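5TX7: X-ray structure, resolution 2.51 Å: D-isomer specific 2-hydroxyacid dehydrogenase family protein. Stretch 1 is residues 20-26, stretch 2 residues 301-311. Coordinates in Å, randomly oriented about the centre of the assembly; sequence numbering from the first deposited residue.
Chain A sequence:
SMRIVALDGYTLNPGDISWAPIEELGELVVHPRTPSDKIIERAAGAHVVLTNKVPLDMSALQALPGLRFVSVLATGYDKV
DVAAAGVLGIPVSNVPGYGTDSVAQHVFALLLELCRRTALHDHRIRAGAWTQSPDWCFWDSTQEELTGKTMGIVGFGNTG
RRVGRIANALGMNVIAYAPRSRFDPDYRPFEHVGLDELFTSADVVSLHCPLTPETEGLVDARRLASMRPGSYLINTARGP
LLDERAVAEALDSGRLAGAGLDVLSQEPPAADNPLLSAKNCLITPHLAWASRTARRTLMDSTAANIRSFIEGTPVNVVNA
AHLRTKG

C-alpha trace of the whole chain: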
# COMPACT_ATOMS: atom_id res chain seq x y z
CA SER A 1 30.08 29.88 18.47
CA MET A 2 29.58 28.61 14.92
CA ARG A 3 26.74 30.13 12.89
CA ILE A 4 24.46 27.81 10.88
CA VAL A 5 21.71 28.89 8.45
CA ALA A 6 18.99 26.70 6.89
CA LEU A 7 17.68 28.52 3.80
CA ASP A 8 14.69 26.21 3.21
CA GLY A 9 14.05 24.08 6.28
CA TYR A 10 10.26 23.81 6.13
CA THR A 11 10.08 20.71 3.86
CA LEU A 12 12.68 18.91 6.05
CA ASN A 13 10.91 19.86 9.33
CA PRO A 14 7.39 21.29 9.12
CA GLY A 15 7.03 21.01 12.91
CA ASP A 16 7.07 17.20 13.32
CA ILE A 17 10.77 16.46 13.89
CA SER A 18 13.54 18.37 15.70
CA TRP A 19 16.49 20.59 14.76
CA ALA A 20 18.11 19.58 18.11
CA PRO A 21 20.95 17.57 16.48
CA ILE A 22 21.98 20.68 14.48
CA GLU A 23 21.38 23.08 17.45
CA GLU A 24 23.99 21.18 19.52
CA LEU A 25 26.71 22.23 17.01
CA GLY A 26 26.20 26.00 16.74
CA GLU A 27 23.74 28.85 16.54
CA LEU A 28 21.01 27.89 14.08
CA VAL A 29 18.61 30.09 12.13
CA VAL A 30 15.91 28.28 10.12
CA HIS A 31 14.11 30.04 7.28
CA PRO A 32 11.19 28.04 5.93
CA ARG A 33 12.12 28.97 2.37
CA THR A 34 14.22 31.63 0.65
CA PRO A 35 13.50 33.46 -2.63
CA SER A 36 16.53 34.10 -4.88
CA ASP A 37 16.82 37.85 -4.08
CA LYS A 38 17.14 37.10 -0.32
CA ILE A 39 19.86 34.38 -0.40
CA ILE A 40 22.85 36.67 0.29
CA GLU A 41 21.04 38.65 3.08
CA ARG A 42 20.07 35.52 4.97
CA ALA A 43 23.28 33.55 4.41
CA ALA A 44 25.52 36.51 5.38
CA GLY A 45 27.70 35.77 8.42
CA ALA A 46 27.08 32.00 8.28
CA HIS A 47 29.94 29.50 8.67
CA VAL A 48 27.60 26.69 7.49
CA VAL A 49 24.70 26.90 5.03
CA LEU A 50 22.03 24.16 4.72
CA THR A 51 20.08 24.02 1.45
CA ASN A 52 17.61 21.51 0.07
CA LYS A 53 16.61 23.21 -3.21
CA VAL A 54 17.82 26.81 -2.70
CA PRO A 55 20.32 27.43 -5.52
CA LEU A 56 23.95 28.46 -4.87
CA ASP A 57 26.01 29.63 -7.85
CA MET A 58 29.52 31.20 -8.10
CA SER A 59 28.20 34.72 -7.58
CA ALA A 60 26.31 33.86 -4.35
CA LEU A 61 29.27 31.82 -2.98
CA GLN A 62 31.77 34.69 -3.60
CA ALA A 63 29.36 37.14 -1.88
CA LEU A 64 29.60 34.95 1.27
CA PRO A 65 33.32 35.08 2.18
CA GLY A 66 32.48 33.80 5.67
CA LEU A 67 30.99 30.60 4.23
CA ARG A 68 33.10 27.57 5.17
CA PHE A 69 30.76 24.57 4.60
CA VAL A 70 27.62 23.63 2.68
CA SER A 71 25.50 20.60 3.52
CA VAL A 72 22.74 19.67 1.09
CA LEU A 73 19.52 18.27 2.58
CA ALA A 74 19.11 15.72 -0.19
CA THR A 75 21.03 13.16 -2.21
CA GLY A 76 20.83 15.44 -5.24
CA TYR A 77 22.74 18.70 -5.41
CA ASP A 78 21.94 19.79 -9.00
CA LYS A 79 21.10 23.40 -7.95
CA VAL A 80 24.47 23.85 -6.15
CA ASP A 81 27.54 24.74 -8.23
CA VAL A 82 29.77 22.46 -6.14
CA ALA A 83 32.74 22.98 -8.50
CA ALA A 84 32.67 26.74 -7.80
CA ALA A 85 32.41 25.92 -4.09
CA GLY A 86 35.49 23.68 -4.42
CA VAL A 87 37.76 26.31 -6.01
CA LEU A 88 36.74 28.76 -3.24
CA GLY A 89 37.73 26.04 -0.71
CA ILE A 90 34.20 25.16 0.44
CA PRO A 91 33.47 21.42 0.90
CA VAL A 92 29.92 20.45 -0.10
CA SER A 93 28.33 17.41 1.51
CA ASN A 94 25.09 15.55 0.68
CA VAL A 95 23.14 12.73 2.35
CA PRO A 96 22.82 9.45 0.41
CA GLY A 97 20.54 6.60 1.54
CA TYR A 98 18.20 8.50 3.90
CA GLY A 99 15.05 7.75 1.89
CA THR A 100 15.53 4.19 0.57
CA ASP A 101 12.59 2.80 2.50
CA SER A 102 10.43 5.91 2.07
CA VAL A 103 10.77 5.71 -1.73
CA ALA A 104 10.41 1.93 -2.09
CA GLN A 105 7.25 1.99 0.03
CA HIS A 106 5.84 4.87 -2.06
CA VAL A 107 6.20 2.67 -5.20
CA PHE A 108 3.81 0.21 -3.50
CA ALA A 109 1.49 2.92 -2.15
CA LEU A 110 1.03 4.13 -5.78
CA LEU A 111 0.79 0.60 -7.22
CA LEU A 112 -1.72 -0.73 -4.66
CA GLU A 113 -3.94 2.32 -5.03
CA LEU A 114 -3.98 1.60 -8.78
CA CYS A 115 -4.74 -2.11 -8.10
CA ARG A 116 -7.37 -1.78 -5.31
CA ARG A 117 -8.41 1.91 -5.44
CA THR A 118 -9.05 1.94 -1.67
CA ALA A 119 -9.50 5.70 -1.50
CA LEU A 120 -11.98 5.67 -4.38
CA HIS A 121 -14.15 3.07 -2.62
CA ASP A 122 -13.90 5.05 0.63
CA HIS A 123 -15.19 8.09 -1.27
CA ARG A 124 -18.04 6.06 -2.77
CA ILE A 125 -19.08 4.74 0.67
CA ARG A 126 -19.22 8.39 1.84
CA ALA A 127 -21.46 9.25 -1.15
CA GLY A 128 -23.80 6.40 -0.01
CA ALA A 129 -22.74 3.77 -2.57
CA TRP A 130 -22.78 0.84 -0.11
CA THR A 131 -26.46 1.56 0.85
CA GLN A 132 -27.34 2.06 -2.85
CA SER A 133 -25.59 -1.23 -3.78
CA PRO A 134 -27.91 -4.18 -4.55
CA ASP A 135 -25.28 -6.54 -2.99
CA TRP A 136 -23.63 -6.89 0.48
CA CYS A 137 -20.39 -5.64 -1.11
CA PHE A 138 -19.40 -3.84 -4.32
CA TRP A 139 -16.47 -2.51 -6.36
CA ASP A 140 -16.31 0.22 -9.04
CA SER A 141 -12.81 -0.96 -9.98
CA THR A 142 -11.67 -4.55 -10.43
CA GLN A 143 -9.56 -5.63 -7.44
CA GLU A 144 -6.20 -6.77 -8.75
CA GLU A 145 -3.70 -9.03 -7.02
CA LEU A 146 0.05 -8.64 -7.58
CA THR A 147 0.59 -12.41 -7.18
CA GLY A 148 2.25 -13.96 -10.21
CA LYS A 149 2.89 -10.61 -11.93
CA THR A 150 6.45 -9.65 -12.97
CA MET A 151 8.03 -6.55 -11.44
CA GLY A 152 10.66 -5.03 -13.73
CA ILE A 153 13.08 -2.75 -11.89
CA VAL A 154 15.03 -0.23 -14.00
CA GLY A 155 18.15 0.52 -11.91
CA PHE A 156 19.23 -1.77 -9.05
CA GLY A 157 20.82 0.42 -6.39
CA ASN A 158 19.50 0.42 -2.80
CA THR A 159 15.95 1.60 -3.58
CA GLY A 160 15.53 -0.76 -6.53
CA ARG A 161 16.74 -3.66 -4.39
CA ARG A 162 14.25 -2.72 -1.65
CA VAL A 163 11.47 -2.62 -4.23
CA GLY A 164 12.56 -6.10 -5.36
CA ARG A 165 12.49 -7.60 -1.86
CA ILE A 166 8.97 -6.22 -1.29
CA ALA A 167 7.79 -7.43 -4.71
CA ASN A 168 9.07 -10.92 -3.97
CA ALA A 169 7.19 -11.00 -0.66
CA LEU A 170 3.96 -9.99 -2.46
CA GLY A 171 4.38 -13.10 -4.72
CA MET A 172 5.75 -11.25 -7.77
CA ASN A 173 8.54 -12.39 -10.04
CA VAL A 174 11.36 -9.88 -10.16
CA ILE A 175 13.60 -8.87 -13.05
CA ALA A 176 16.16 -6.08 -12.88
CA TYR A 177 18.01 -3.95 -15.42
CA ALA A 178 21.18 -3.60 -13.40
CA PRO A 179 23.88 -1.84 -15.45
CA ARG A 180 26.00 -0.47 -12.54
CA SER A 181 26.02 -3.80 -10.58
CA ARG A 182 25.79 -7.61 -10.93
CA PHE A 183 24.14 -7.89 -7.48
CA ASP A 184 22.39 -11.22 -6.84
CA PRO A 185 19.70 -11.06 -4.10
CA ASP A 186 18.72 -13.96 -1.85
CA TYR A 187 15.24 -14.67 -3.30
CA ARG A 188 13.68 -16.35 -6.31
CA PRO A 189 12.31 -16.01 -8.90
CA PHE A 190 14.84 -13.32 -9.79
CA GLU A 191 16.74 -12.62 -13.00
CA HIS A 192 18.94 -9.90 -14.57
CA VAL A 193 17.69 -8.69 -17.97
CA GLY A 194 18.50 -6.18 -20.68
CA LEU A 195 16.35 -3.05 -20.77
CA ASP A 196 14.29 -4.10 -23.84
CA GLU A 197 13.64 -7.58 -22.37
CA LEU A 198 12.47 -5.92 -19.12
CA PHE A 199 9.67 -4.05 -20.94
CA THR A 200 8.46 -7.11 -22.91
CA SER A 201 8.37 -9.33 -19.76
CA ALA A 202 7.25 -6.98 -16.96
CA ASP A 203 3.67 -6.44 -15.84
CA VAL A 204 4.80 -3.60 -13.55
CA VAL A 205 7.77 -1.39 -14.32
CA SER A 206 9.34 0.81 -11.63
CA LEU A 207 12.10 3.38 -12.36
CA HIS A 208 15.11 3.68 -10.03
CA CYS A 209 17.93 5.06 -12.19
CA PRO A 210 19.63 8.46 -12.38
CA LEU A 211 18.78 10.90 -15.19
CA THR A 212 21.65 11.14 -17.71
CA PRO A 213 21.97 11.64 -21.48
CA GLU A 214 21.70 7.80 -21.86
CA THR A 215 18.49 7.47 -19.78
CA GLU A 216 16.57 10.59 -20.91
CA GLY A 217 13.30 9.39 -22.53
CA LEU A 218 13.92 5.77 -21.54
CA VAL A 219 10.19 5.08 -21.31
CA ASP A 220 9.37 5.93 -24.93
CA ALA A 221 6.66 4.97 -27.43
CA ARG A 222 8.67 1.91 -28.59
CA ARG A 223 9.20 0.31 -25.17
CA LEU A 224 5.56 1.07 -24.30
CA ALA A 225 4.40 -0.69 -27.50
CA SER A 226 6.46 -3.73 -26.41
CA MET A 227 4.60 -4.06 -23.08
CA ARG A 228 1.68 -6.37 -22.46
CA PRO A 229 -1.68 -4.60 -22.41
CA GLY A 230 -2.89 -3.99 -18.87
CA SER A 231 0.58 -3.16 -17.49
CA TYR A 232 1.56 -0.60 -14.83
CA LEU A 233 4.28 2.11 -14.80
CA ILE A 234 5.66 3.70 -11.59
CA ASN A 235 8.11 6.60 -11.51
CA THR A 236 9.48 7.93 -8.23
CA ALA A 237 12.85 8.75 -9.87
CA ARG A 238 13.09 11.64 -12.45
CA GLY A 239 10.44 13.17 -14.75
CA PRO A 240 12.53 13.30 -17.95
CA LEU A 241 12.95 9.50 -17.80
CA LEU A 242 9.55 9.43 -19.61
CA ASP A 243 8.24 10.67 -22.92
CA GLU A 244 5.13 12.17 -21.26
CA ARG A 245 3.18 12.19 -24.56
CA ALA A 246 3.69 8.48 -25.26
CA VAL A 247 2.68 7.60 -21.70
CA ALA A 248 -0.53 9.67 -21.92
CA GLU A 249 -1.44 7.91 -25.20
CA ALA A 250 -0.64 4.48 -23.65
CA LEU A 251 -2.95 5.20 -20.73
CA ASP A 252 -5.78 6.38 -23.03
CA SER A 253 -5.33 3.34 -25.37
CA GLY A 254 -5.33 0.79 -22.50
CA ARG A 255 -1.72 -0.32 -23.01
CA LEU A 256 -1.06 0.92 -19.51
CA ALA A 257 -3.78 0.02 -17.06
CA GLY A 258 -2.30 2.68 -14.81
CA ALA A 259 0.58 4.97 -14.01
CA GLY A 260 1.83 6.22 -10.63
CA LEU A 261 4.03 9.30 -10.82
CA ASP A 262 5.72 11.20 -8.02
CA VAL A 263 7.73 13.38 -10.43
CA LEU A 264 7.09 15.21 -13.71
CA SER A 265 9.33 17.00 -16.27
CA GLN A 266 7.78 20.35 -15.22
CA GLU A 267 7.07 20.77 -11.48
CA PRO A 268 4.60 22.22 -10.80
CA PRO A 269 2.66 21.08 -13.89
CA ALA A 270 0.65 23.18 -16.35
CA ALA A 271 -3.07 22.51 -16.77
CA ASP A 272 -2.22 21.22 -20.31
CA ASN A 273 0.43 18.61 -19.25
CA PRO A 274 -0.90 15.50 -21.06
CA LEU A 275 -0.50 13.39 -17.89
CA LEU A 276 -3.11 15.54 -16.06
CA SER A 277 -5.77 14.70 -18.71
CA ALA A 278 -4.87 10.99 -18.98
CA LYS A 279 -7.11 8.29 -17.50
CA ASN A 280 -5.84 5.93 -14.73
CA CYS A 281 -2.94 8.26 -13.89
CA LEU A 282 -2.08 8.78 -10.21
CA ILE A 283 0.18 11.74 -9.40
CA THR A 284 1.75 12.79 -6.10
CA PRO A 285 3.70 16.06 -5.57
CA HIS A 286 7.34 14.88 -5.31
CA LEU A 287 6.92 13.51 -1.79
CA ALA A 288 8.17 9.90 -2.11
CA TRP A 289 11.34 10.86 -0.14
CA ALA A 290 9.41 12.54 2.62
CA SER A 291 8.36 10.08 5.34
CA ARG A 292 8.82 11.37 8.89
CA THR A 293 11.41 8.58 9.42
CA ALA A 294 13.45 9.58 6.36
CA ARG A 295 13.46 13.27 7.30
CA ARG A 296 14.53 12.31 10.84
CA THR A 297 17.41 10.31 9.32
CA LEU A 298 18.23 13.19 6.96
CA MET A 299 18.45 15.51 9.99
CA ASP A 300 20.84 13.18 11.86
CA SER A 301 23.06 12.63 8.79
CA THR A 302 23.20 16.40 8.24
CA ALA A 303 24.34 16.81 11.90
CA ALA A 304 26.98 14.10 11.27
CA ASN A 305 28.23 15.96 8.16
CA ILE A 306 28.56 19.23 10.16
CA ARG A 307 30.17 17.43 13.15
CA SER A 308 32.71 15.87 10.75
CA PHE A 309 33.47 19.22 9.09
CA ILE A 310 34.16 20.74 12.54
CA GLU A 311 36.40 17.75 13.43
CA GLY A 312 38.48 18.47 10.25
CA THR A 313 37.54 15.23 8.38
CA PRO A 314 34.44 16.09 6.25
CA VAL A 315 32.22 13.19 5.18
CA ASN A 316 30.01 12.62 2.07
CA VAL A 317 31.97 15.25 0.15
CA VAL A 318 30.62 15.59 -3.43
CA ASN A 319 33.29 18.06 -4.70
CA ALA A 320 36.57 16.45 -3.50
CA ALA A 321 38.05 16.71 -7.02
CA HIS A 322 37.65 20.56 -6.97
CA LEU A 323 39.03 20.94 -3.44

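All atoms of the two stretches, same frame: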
# COMPACT_ATOMS: atom_id res chain seq x y z
N ALA A 20 17.18 19.76 16.98
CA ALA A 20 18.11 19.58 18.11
C ALA A 20 19.51 19.04 17.75
O ALA A 20 20.51 19.55 18.27
CB ALA A 20 17.48 18.72 19.19
N PRO A 21 19.61 18.05 16.85
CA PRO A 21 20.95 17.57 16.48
C PRO A 21 21.85 18.63 15.84
O PRO A 21 23.05 18.61 16.05
CB PRO A 21 20.67 16.43 15.49
CG PRO A 21 19.30 15.96 15.84
CD PRO A 21 18.55 17.20 16.27
N ILE A 22 21.26 19.55 15.07
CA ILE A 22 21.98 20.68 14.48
C ILE A 22 22.23 21.78 15.55
O ILE A 22 23.30 22.36 15.58
CB ILE A 22 21.22 21.32 13.30
CG1 ILE A 22 20.75 20.28 12.27
CG2 ILE A 22 22.07 22.39 12.61
CD1 ILE A 22 21.82 19.60 11.46
N GLU A 23 21.25 22.05 16.40
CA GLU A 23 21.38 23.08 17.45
C GLU A 23 22.48 22.81 18.48
O GLU A 23 23.01 23.75 19.05
CB GLU A 23 20.05 23.30 18.16
CG GLU A 23 19.02 23.98 17.28
CD GLU A 23 17.58 23.93 17.81
OE1 GLU A 23 17.17 22.91 18.44
OE2 GLU A 23 16.85 24.87 17.48
N GLU A 24 22.83 21.54 18.69
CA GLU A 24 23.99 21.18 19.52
C GLU A 24 25.34 21.68 18.99
O GLU A 24 26.28 21.78 19.76
CB GLU A 24 24.10 19.65 19.68
CG GLU A 24 23.30 19.05 20.82
CD GLU A 24 22.95 17.58 20.61
OE1 GLU A 24 23.80 16.84 20.01
OE2 GLU A 24 21.83 17.17 21.03
N LEU A 25 25.43 21.99 17.70
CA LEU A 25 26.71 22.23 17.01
C LEU A 25 26.98 23.70 16.67
O LEU A 25 27.98 24.01 16.02
CB LEU A 25 26.71 21.43 15.69
CG LEU A 25 26.39 19.95 15.78
CD1 LEU A 25 26.29 19.36 14.39
CD2 LEU A 25 27.45 19.23 16.58
N GLY A 26 26.07 24.59 17.06
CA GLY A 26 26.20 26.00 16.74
C GLY A 26 24.91 26.75 16.94
O GLY A 26 23.96 26.23 17.51
N SER A 301 21.94 12.71 9.73
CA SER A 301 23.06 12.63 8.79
C SER A 301 23.63 14.01 8.47
O SER A 301 24.83 14.14 8.31
CB SER A 301 22.65 11.94 7.49
OG SER A 301 22.32 10.57 7.69
N THR A 302 22.77 15.01 8.37
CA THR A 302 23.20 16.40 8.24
C THR A 302 24.00 16.87 9.49
O THR A 302 25.02 17.56 9.34
CB THR A 302 22.00 17.32 7.99
OG1 THR A 302 21.35 16.88 6.78
CG2 THR A 302 22.41 18.77 7.85
N ALA A 303 23.56 16.50 10.69
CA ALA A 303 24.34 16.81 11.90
C ALA A 303 25.70 16.11 11.89
O ALA A 303 26.72 16.71 12.27
CB ALA A 303 23.57 16.43 13.16
N ALA A 304 25.73 14.86 11.41
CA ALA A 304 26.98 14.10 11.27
C ALA A 304 27.96 14.75 10.31
O ALA A 304 29.15 14.81 10.61
CB ALA A 304 26.69 12.68 10.81
N ASN A 305 27.45 15.22 9.16
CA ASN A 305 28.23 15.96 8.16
C ASN A 305 28.88 17.22 8.77
O ASN A 305 30.05 17.49 8.55
CB ASN A 305 27.34 16.40 6.97
CG ASN A 305 26.94 15.26 6.03
OD1 ASN A 305 27.36 14.12 6.20
ND2 ASN A 305 26.14 15.57 5.03
N ILE A 306 28.09 17.99 9.52
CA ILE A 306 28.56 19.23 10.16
C ILE A 306 29.57 18.91 11.26
O ILE A 306 30.59 19.58 11.37
CB ILE A 306 27.39 20.05 10.76
CG1 ILE A 306 26.44 20.54 9.66
CG2 ILE A 306 27.90 21.25 11.55
CD1 ILE A 306 25.07 20.96 10.19
N ARG A 307 29.27 17.89 12.07
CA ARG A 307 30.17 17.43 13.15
C ARG A 307 31.53 17.04 12.55
O ARG A 307 32.58 17.47 13.05
CB ARG A 307 29.55 16.25 13.91
CG ARG A 307 30.09 16.01 15.31
CD ARG A 307 29.35 14.91 16.09
NE ARG A 307 27.88 15.12 16.12
CZ ARG A 307 26.95 14.39 15.45
NH1 ARG A 307 27.27 13.33 14.69
NH2 ARG A 307 25.67 14.72 15.57
N SER A 308 31.50 16.28 11.46
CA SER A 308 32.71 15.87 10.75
C SER A 308 33.50 17.04 10.16
O SER A 308 34.74 17.04 10.20
CB SER A 308 32.38 14.90 9.63
OG SER A 308 31.82 13.72 10.16
N PHE A 309 32.80 18.02 9.60
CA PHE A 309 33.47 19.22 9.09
C PHE A 309 34.20 19.96 10.21
O PHE A 309 35.33 20.39 10.02
CB PHE A 309 32.50 20.16 8.38
CG PHE A 309 33.12 21.47 8.04
CD1 PHE A 309 34.05 21.55 7.01
CD2 PHE A 309 32.86 22.61 8.80
CE1 PHE A 309 34.68 22.75 6.71
CE2 PHE A 309 33.48 23.81 8.52
CZ PHE A 309 34.39 23.88 7.47
N ILE A 310 33.54 20.12 11.36
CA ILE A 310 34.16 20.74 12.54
C ILE A 310 35.39 19.94 13.00
O ILE A 310 36.43 20.54 13.28
CB ILE A 310 33.15 20.90 13.71
CG1 ILE A 310 32.11 21.97 13.39
CG2 ILE A 310 33.86 21.27 15.02
CD1 ILE A 310 30.83 21.86 14.23
N GLU A 311 35.28 18.61 13.04
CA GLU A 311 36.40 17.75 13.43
C GLU A 311 37.55 17.69 12.40
O GLU A 311 38.57 17.04 12.67
CB GLU A 311 35.90 16.32 13.75
O HOH W 1 24.46 16.56 17.08

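A small residue on one helix can let larger residues of a partner segment gather closely round it, and the contact between residues 20-26 and 301-311 of this D-isomer specific 2-hydroxyacid dehydrogenase family protein illustrates the principle well. At its centre lies Ala-303, whose CA-to-CB bond points toward the first stretch. Because its side chain ends at the methyl group, the backbones can come close: the CA atoms of Ile-22 and Ala-303 are 5.2 Å apart. Three residues gather round this methyl. The CB of Pro-21 lies 3.7 Å from the CB of Ala-303, the CD1 of Ile-22 is 4.0 Å from that same Ala-303 CB, and the CD1 of Leu-25 is 4.2 Å from it.

Ile-22 leaves its backbone sideways, but with both chi angles in the m well its end comes nearer the helix. There its CD1 packs 3.7 Å from the CD1 of Ile-306 and 3.8 Å from the CG2 of Thr-302. The hydroxyl of Thr-302 is hydrogen-bonded elsewhere in the structure, leaving its methyl to join the apolar cluster.

Leu-25 loses more surface to the contact than any other residue. Its CD1 sits 3.4 Å from the O of Ala-303 and 3.8 Å from the CG2 of Ile-306. The O of Ala-303 already accepts a hydrogen bond from the N of Arg-307 at 2.8 Å, one turn on, so the leucine methyl meets a carbonyl and an amide that are already bonded to each other. Residues 303, 306, 307 and 310 follow the familiar three- and four-residue spacing of a helical face, and Ile-310 extends that face outward, its CD1 4.4 Å from the CB of Leu-25. At this end the backbones stand farther apart, with 7.1 Å between the CA atoms of Leu-25 and Arg-307.

The margin is polar, yet no direct hydrogen bond joins the stretches. Leu-25 also reaches Arg-307, its CD2 lying 4.2 Å from the NE of Arg-307, while the guanidinium finds its polar link through water 1. This water accepts from the NH2 of Arg-307 at 2.7 Å and donates to the O of Pro-21 at 2.7 Å and to the OE1 of Glu-24 at 3.0 Å. A single solvent molecule thus connects a cationic side chain with a backbone carbonyl and a carboxylate, supplying the bridge at the edge of a contact otherwise built by apolar packing.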